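Local coordinates for protein PmoF1 (Methylocystis sp. ATCC 49242, PDB 6P1E) that binds copper through a PCuAC domain and probably serves as a copper chaperone in a methane-oxidizing bacterium, at residues 39-51 with 101-113. Numbering follows the deposited sequence.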
ATOM      1  N   THR B  39      12.993 -18.264  -9.777  1.00 20.21           N
ATOM      2  CA  THR B  39      11.914 -19.174 -10.153  1.00 20.99           C
ATOM      3  C   THR B  39      10.558 -18.569  -9.793  1.00 19.32           C
ATOM      4  O   THR B  39      10.449 -17.823  -8.819  1.00 17.77           O
ATOM      5  CB  THR B  39      12.062 -20.544  -9.468  1.00 37.31           C
ATOM      6  OG1 THR B  39      12.077 -20.375  -8.046  1.00 43.53           O
ATOM      7  CG2 THR B  39      13.349 -21.217  -9.914  1.00 35.49           C
ATOM      8  N   PRO B  40       9.518 -18.879 -10.581  1.00 20.20           N
ATOM      9  CA  PRO B  40       8.195 -18.319 -10.291  1.00 19.30           C
ATOM     10  C   PRO B  40       7.545 -18.961  -9.073  1.00 18.93           C
ATOM     11  O   PRO B  40       7.929 -20.064  -8.677  1.00 19.88           O
ATOM     12  CB  PRO B  40       7.399 -18.636 -11.559  1.00 21.61           C
ATOM     13  CG  PRO B  40       8.028 -19.874 -12.084  1.00 24.59           C
ATOM     14  CD  PRO B  40       9.493 -19.765 -11.759  1.00 24.43           C
ATOM     15  N   ASP B  41       6.571 -18.270  -8.493  1.00 17.80           N
ATOM     16  CA  ASP B  41       5.760 -18.824  -7.417  1.00 17.70           C
ATOM     17  C   ASP B  41       4.337 -18.301  -7.574  1.00 17.46           C
ATOM     18  O   ASP B  41       4.047 -17.547  -8.504  1.00 17.43           O
ATOM     19  CB  ASP B  41       6.333 -18.453  -6.045  1.00 16.43           C
ATOM     20  CG  ASP B  41       6.012 -19.485  -4.971  1.00 20.24           C
ATOM     21  OD1 ASP B  41       4.996 -20.203  -5.104  1.00 18.19           O
ATOM     22  OD2 ASP B  41       6.778 -19.582  -3.988  1.00 17.74           O
ATOM     23  N   LYS B  42       3.452 -18.711  -6.673  1.00 17.52           N
ATOM     24  CA  LYS B  42       2.058 -18.287  -6.717  1.00 21.47           C
ATOM     25  C   LYS B  42       1.497 -18.184  -5.311  1.00 16.77           C
ATOM     26  O   LYS B  42       1.776 -19.036  -4.477  1.00 17.25           O
ATOM     27  CB  LYS B  42       1.205 -19.279  -7.512  1.00 25.66           C
ATOM     28  CG  LYS B  42       1.659 -19.551  -8.932  1.00 41.68           C
ATOM     29  CD  LYS B  42       0.687 -20.508  -9.610  1.00 34.27           C
ATOM     30  CE  LYS B  42       1.176 -20.941 -10.981  1.00 42.06           C
ATOM     31  NZ  LYS B  42       0.244 -21.913 -11.617  1.00 58.67           N
ATOM     32  N   LEU B  43       0.704 -17.150  -5.050  1.00 16.83           N
ATOM     33  CA  LEU B  43      -0.131 -17.136  -3.857  1.00 15.66           C
ATOM     34  C   LEU B  43      -1.397 -17.914  -4.196  1.00 17.19           C
ATOM     35  O   LEU B  43      -2.196 -17.472  -5.023  1.00 17.50           O
ATOM     36  CB  LEU B  43      -0.457 -15.710  -3.412  1.00 14.26           C
ATOM     37  CG  LEU B  43      -1.378 -15.596  -2.193  1.00 16.49           C
ATOM     38  CD1 LEU B  43      -0.707 -16.151  -0.946  1.00 16.84           C
ATOM     39  CD2 LEU B  43      -1.805 -14.151  -1.980  1.00 15.72           C
ATOM     40  N   VAL B  44      -1.571 -19.074  -3.570  1.00 18.36           N
ATOM     41  CA  VAL B  44      -2.654 -19.983  -3.941  1.00 20.20           C
ATOM     42  C   VAL B  44      -3.773 -20.042  -2.906  1.00 23.53           C
ATOM     43  O   VAL B  44      -4.904 -20.401  -3.234  1.00 22.59           O
ATOM     44  CB  VAL B  44      -2.123 -21.415  -4.174  1.00 21.87           C
ATOM     45  CG1 VAL B  44      -1.155 -21.433  -5.347  1.00 28.54           C
ATOM     46  CG2 VAL B  44      -1.459 -21.965  -2.914  1.00 25.91           C
ATOM     47  N   ALA B  45      -3.466 -19.695  -1.662  1.00 19.71           N
ATOM     48  CA  ALA B  45      -4.474 -19.732  -0.611  1.00 20.27           C
ATOM     49  C   ALA B  45      -4.156 -18.779   0.532  1.00 18.83           C
ATOM     50  O   ALA B  45      -3.001 -18.421   0.764  1.00 17.70           O
ATOM     51  CB  ALA B  45      -4.624 -21.152  -0.080  1.00 22.24           C
ATOM     52  N   VAL B  46      -5.205 -18.376   1.240  1.00 19.07           N
ATOM     53  CA  VAL B  46      -5.079 -17.547   2.429  1.00 18.15           C
ATOM     54  C   VAL B  46      -5.972 -18.131   3.513  1.00 21.78           C
ATOM     55  O   VAL B  46      -7.141 -18.426   3.269  1.00 26.04           O
ATOM     56  CB  VAL B  46      -5.470 -16.081   2.148  1.00 17.16           C
ATOM     57  CG1 VAL B  46      -5.523 -15.263   3.437  1.00 16.76           C
ATOM     58  CG2 VAL B  46      -4.499 -15.455   1.155  1.00 17.99           C
ATOM     59  N   LYS B  47      -5.410 -18.308   4.704  1.00 20.02           N
ATOM     60  CA  LYS B  47      -6.162 -18.820   5.844  1.00 23.36           C
ATOM     61  C   LYS B  47      -6.269 -17.746   6.921  1.00 25.22           C
ATOM     62  O   LYS B  47      -5.274 -17.119   7.286  1.00 22.05           O
ATOM     63  CB  LYS B  47      -5.492 -20.078   6.401  1.00 25.36           C
ATOM     64  CG  LYS B  47      -5.461 -21.237   5.414  1.00 31.18           C
ATOM     65  CD  LYS B  47      -4.872 -22.496   6.031  1.00 51.88           C
ATOM     66  CE  LYS B  47      -3.372 -22.374   6.246  1.00 35.82           C
ATOM     67  NZ  LYS B  47      -2.791 -23.619   6.818  1.00 47.72           N
ATOM     68  N   VAL B  48      -7.482 -17.545   7.425  1.00 25.91           N
ATOM     69  CA  VAL B  48      -7.738 -16.515   8.423  1.00 26.15           C
ATOM     70  C   VAL B  48      -8.853 -16.975   9.359  1.00 28.72           C
ATOM     71  O   VAL B  48      -9.927 -17.381   8.918  1.00 29.46           O
ATOM     72  CB  VAL B  48      -8.096 -15.160   7.764  1.00 23.86           C
ATOM     73  CG1 VAL B  48      -9.291 -15.298   6.825  1.00 34.24           C
ATOM     74  CG2 VAL B  48      -8.343 -14.093   8.825  1.00 43.31           C
ATOM     75  N   GLU B  49      -8.576 -16.934  10.656  1.00 33.10           N
ATOM     76  CA  GLU B  49      -9.497 -17.471  11.645  1.00 33.62           C
ATOM     77  C   GLU B  49     -10.693 -16.553  11.897  1.00 33.61           C
ATOM     78  O   GLU B  49     -11.796 -17.027  12.174  1.00 35.61           O
ATOM     79  CB  GLU B  49      -8.759 -17.710  12.961  1.00 47.98           C
ATOM     80  CG  GLU B  49      -7.625 -18.714  12.855  1.00 48.28           C
ATOM     81  CD  GLU B  49      -6.929 -18.952  14.180  1.00 69.42           C
ATOM     82  OE1 GLU B  49      -7.507 -18.601  15.230  1.00 64.95           O
ATOM     83  OE2 GLU B  49      -5.799 -19.486  14.169  1.00 71.90           O
ATOM     84  N   LYS B  50     -10.475 -15.245  11.794  1.00 31.63           N
ATOM     85  CA  LYS B  50     -11.493 -14.269  12.178  1.00 37.22           C
ATOM     86  C   LYS B  50     -12.512 -14.002  11.068  1.00 38.06           C
ATOM     87  O   LYS B  50     -13.482 -13.273  11.273  1.00 32.43           O
ATOM     88  CB  LYS B  50     -10.826 -12.954  12.587  1.00 30.77           C
ATOM     89  CG  LYS B  50      -9.956 -13.039  13.840  1.00 32.52           C
ATOM     90  CD  LYS B  50     -10.662 -13.676  15.027  1.00 49.68           C
ATOM     91  CE  LYS B  50      -9.749 -13.708  16.235  1.00 56.52           C
ATOM     92  NZ  LYS B  50     -10.400 -14.282  17.443  1.00 58.05           N
ATOM     93  N   PHE B  51     -12.280 -14.584   9.894  1.00 34.34           N
ATOM     94  CA  PHE B  51     -13.221 -14.499   8.782  1.00 28.45           C
ATOM     95  C   PHE B  51     -13.649 -15.905   8.380  1.00 29.83           C
ATOM     96  O   PHE B  51     -12.947 -16.877   8.656  1.00 30.68           O
ATOM     97  CB  PHE B  51     -12.605 -13.763   7.589  1.00 25.59           C
ATOM     98  CG  PHE B  51     -12.543 -12.269   7.760  1.00 26.73           C
ATOM     99  CD1 PHE B  51     -13.489 -11.451   7.164  1.00 24.20           C
ATOM    100  CD2 PHE B  51     -11.542 -11.685   8.514  1.00 24.78           C
ATOM    101  CE1 PHE B  51     -13.434 -10.077   7.316  1.00 28.03           C
ATOM    102  CE2 PHE B  51     -11.483 -10.310   8.671  1.00 26.28           C
ATOM    103  CZ  PHE B  51     -12.430  -9.507   8.071  1.00 29.43           C
ATOM    104  N   LEU B 101      -4.546  -8.354  12.296  1.00 20.29           N
ATOM    105  CA  LEU B 101      -5.254  -9.545  11.857  1.00 21.20           C
ATOM    106  C   LEU B 101      -4.231 -10.589  11.462  1.00 20.91           C
ATOM    107  O   LEU B 101      -3.466 -10.398  10.518  1.00 19.07           O
ATOM    108  CB  LEU B 101      -6.197  -9.247  10.689  1.00 25.99           C
ATOM    109  CG  LEU B 101      -7.004 -10.465  10.225  1.00 25.76           C
ATOM    110  CD1 LEU B 101      -8.048 -10.834  11.270  1.00 27.77           C
ATOM    111  CD2 LEU B 101      -7.660 -10.225   8.875  1.00 35.75           C
ATOM    112  N   GLU B 102      -4.228 -11.698  12.190  1.00 23.19           N
ATOM    113  CA  GLU B 102      -3.332 -12.795  11.879  1.00 23.40           C
ATOM    114  C   GLU B 102      -3.868 -13.560  10.684  1.00 23.05           C
ATOM    115  O   GLU B 102      -5.051 -13.897  10.628  1.00 24.63           O
ATOM    116  CB  GLU B 102      -3.168 -13.730  13.077  1.00 35.21           C
ATOM    117  CG  GLU B 102      -2.216 -14.885  12.822  1.00 39.33           C
ATOM    118  CD  GLU B 102      -1.902 -15.668  14.080  1.00 60.74           C
ATOM    119  OE1 GLU B 102      -2.759 -16.468  14.514  1.00 74.87           O
ATOM    120  OE2 GLU B 102      -0.797 -15.488  14.635  1.00 63.71           O
ATOM    121  N   MET B 103      -2.985 -13.826   9.730  1.00 21.40           N
ATOM    122  CA  MET B 103      -3.342 -14.553   8.524  1.00 21.17           C
ATOM    123  C   MET B 103      -2.191 -15.471   8.161  1.00 20.96           C
ATOM    124  O   MET B 103      -1.046 -15.214   8.534  1.00 20.42           O
ATOM    125  CB  MET B 103      -3.628 -13.597   7.360  1.00 21.50           C
ATOM    126  CG  MET B 103      -4.601 -12.470   7.668  1.00 19.40           C
ATOM    127  SD  MET B 103      -4.626 -11.219   6.366  1.00 21.93           S
ATOM    128  CE  MET B 103      -5.114 -12.193   4.946  1.00 23.77           C
ATOM    129  N   THR B 104      -2.495 -16.525   7.415  1.00 21.71           N
ATOM    130  CA  THR B 104      -1.465 -17.383   6.861  1.00 21.43           C
ATOM    131  C   THR B 104      -1.565 -17.327   5.348  1.00 20.11           C
ATOM    132  O   THR B 104      -2.603 -17.649   4.772  1.00 21.03           O
ATOM    133  CB  THR B 104      -1.604 -18.843   7.341  1.00 24.34           C
ATOM    134  OG1 THR B 104      -1.585 -18.887   8.773  1.00 26.54           O
ATOM    135  CG2 THR B 104      -0.468 -19.698   6.794  1.00 25.69           C
ATOM    136  N   LEU B 105      -0.480 -16.904   4.712  1.00 18.54           N
ATOM    137  CA  LEU B 105      -0.400 -16.910   3.261  1.00 17.84           C
ATOM    138  C   LEU B 105       0.246 -18.213   2.828  1.00 20.15           C
ATOM    139  O   LEU B 105       1.240 -18.640   3.413  1.00 18.78           O
ATOM    140  CB  LEU B 105       0.398 -15.711   2.742  1.00 16.47           C
ATOM    141  CG  LEU B 105      -0.030 -14.332   3.248  1.00 21.03           C
ATOM    142  CD1 LEU B 105       0.865 -13.253   2.652  1.00 19.63           C
ATOM    143  CD2 LEU B 105      -1.492 -14.056   2.940  1.00 30.12           C
ATOM    144  N   VAL B 106      -0.324 -18.839   1.806  1.00 19.16           N
ATOM    145  CA  VAL B 106       0.174 -20.112   1.309  1.00 19.98           C
ATOM    146  C   VAL B 106       0.675 -19.939  -0.115  1.00 19.38           C
ATOM    147  O   VAL B 106      -0.096 -19.628  -1.024  1.00 19.81           O
ATOM    148  CB  VAL B 106      -0.913 -21.205   1.346  1.00 22.10           C
ATOM    149  CG1 VAL B 106      -0.327 -22.554   0.951  1.00 23.12           C
ATOM    150  CG2 VAL B 106      -1.549 -21.283   2.730  1.00 23.42           C
ATOM    151  N   PHE B 107       1.979 -20.122  -0.292  1.00 18.94           N
ATOM    152  CA  PHE B 107       2.607 -20.037  -1.602  1.00 18.91           C
ATOM    153  C   PHE B 107       2.886 -21.442  -2.119  1.00 19.95           C
ATOM    154  O   PHE B 107       3.273 -22.320  -1.348  1.00 20.44           O
ATOM    155  CB  PHE B 107       3.894 -19.217  -1.527  1.00 18.34           C
ATOM    156  CG  PHE B 107       3.677 -17.792  -1.107  1.00 17.59           C
ATOM    157  CD1 PHE B 107       3.329 -16.826  -2.038  1.00 17.73           C
ATOM    158  CD2 PHE B 107       3.803 -17.423   0.222  1.00 17.16           C
ATOM    159  CE1 PHE B 107       3.125 -15.512  -1.652  1.00 17.28           C
ATOM    160  CE2 PHE B 107       3.598 -16.111   0.615  1.00 16.58           C
ATOM    161  CZ  PHE B 107       3.258 -15.156  -0.323  1.00 16.54           C
ATOM    162  N   GLU B 108       2.679 -21.655  -3.415  1.00 20.66           N
ATOM    163  CA  GLU B 108       2.808 -22.990  -4.001  1.00 21.85           C
ATOM    164  C   GLU B 108       4.176 -23.617  -3.736  1.00 21.81           C
ATOM    165  O   GLU B 108       4.265 -24.798  -3.399  1.00 22.70           O
ATOM    166  CB  GLU B 108       2.550 -22.952  -5.510  1.00 22.93           C
ATOM    167  CG  GLU B 108       2.611 -24.337  -6.160  1.00 33.13           C
ATOM    168  CD  GLU B 108       2.306 -24.317  -7.646  1.00 57.66           C
ATOM    169  OE1 GLU B 108       2.594 -23.296  -8.306  1.00 57.31           O
ATOM    170  OE2 GLU B 108       1.779 -25.330  -8.154  1.00 70.97           O
ATOM    171  N   LYS B 109       5.235 -22.830  -3.905  1.00 21.29           N
ATOM    172  CA  LYS B 109       6.601 -23.327  -3.751  1.00 21.84           C
ATOM    173  C   LYS B 109       7.211 -22.962  -2.393  1.00 24.97           C
ATOM    174  O   LYS B 109       7.808 -23.806  -1.729  1.00 24.97           O
ATOM    175  CB  LYS B 109       7.494 -22.781  -4.869  1.00 22.54           C
ATOM    176  CG  LYS B 109       6.996 -23.065  -6.280  1.00 34.02           C
ATOM    177  CD  LYS B 109       6.992 -24.552  -6.596  1.00 49.50           C
ATOM    178  CE  LYS B 109       6.512 -24.812  -8.016  1.00 55.17           C
ATOM    179  NZ  LYS B 109       6.513 -26.261  -8.357  1.00 69.34           N
ATOM    180  N   ALA B 110       7.055 -21.705  -1.986  1.00 20.91           N
ATOM    181  CA  ALA B 110       7.728 -21.198  -0.791  1.00 20.97           C
ATOM    182  C   ALA B 110       7.093 -21.691   0.511  1.00 31.87           C
ATOM    183  O   ALA B 110       7.711 -21.624   1.572  1.00 22.07           O
ATOM    184  CB  ALA B 110       7.740 -19.675  -0.813  1.00 20.30           C
ATOM    185  N   GLY B 111       5.868 -22.196   0.423  1.00 19.72           N
ATOM    186  CA  GLY B 111       5.162 -22.708   1.583  1.00 24.42           C
ATOM    187  C   GLY B 111       4.388 -21.631   2.319  1.00 18.96           C
ATOM    188  O   GLY B 111       4.010 -20.617   1.729  1.00 19.75           O
ATOM    189  N   GLU B 112       4.153 -21.858   3.608  1.00 20.37           N
ATOM    190  CA  GLU B 112       3.283 -20.996   4.402  1.00 19.84           C
ATOM    191  C   GLU B 112       4.066 -19.961   5.212  1.00 17.94           C
ATOM    192  O   GLU B 112       5.182 -20.223   5.663  1.00 19.89           O
ATOM    193  CB  GLU B 112       2.422 -21.850   5.338  1.00 30.25           C
ATOM    194  CG  GLU B 112       1.595 -22.899   4.605  1.00 35.76           C
ATOM    195  CD  GLU B 112       0.584 -23.591   5.497  1.00 51.60           C
ATOM    196  OE1 GLU B 112       0.682 -23.450   6.730  1.00 65.17           O
ATOM    197  OE2 GLU B 112      -0.311 -24.284   4.964  1.00 45.34           O
ATOM    198  N   VAL B 113       3.476 -18.781   5.377  1.00 17.49           N
ATOM    199  CA  VAL B 113       4.032 -17.759   6.254  1.00 15.80           C
ATOM    200  C   VAL B 113       2.896 -17.093   7.027  1.00 16.45           C
ATOM    201  O   VAL B 113       1.873 -16.724   6.451  1.00 16.92           O
ATOM    202  CB  VAL B 113       4.858 -16.704   5.470  1.00 13.68           C
ATOM    203  CG1 VAL B 113       4.013 -16.001   4.412  1.00 13.19           C
ATOM    204  CG2 VAL B 113       5.483 -15.691   6.431  1.00 18.04           C
TER
HETATM  205  O   HOH W   1      -4.543 -18.033  10.147  1.00 44.26           O
HETATM  206  O   HOH W   2      -5.586 -16.474  11.156  1.00 35.23           O
HETATM  207  O   HOH W   3      -7.346 -14.141  11.997  1.00 36.73           O
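Asp-41 reaches across from strand 41-47 and plugs the turn between strands 101-107 and 111-113 with its carboxylate. With CG anti to the backbone N (chi1 -152°), the group faces that turn. OD1 takes the N-H of Lys-109 on its syn side at 2.9 Å, and from the opposite face of the carboxylate plane it also accepts Lys-42 N. OD2 uses its syn lone pair for Ala-110 N, again at 2.9 Å but with a more bent N-H...O angle of 135°. Three backbone N-H groups therefore hold the buried carboxylate and fix its rotation. Replacing Asp-41 with an alanine would remove both oxygens, and the N-H groups of Lys-109 and Ala-110 would probably lose their acceptors, freeing the turn to shift.

Val-44 and Ala-45 both face Val-106, a classic beta bulge: Val-106 O takes a good bond from Val-44 N and a weak one from Ala-45 N. Lys-47 and Thr-104 then form an antiparallel hydrogen-bonded pair. On one face of the sheet, Leu-43 CD1 sits over the Phe-107 ring in a CH-pi contact, 4.2 Å from its centroid. There too, Val-46 CG1 presses tightly on Met-103 CE at 3.4 Å. On the other face, Lys-47 starts with CB 4.1 Å from Thr-104 O; the bend at chi3 (-72°) brings CE alongside Thr-104 CG2 (4.0 Å), and NZ ends in a salt bridge with Glu-112, meeting OE2 at 3.2 Å from above the carboxylate plane, with a weak second bond to OE1.

This is structural packing within the all-beta PCuAC domain, the Phe-107 side chain lying about 13 Å from a bound copper ion. Strand 41-47 pairs on its other edge with 69-71, Val-46 packs on Val-86 of strand 75-91, and Phe-107 on Leu-10 of strand 10-18.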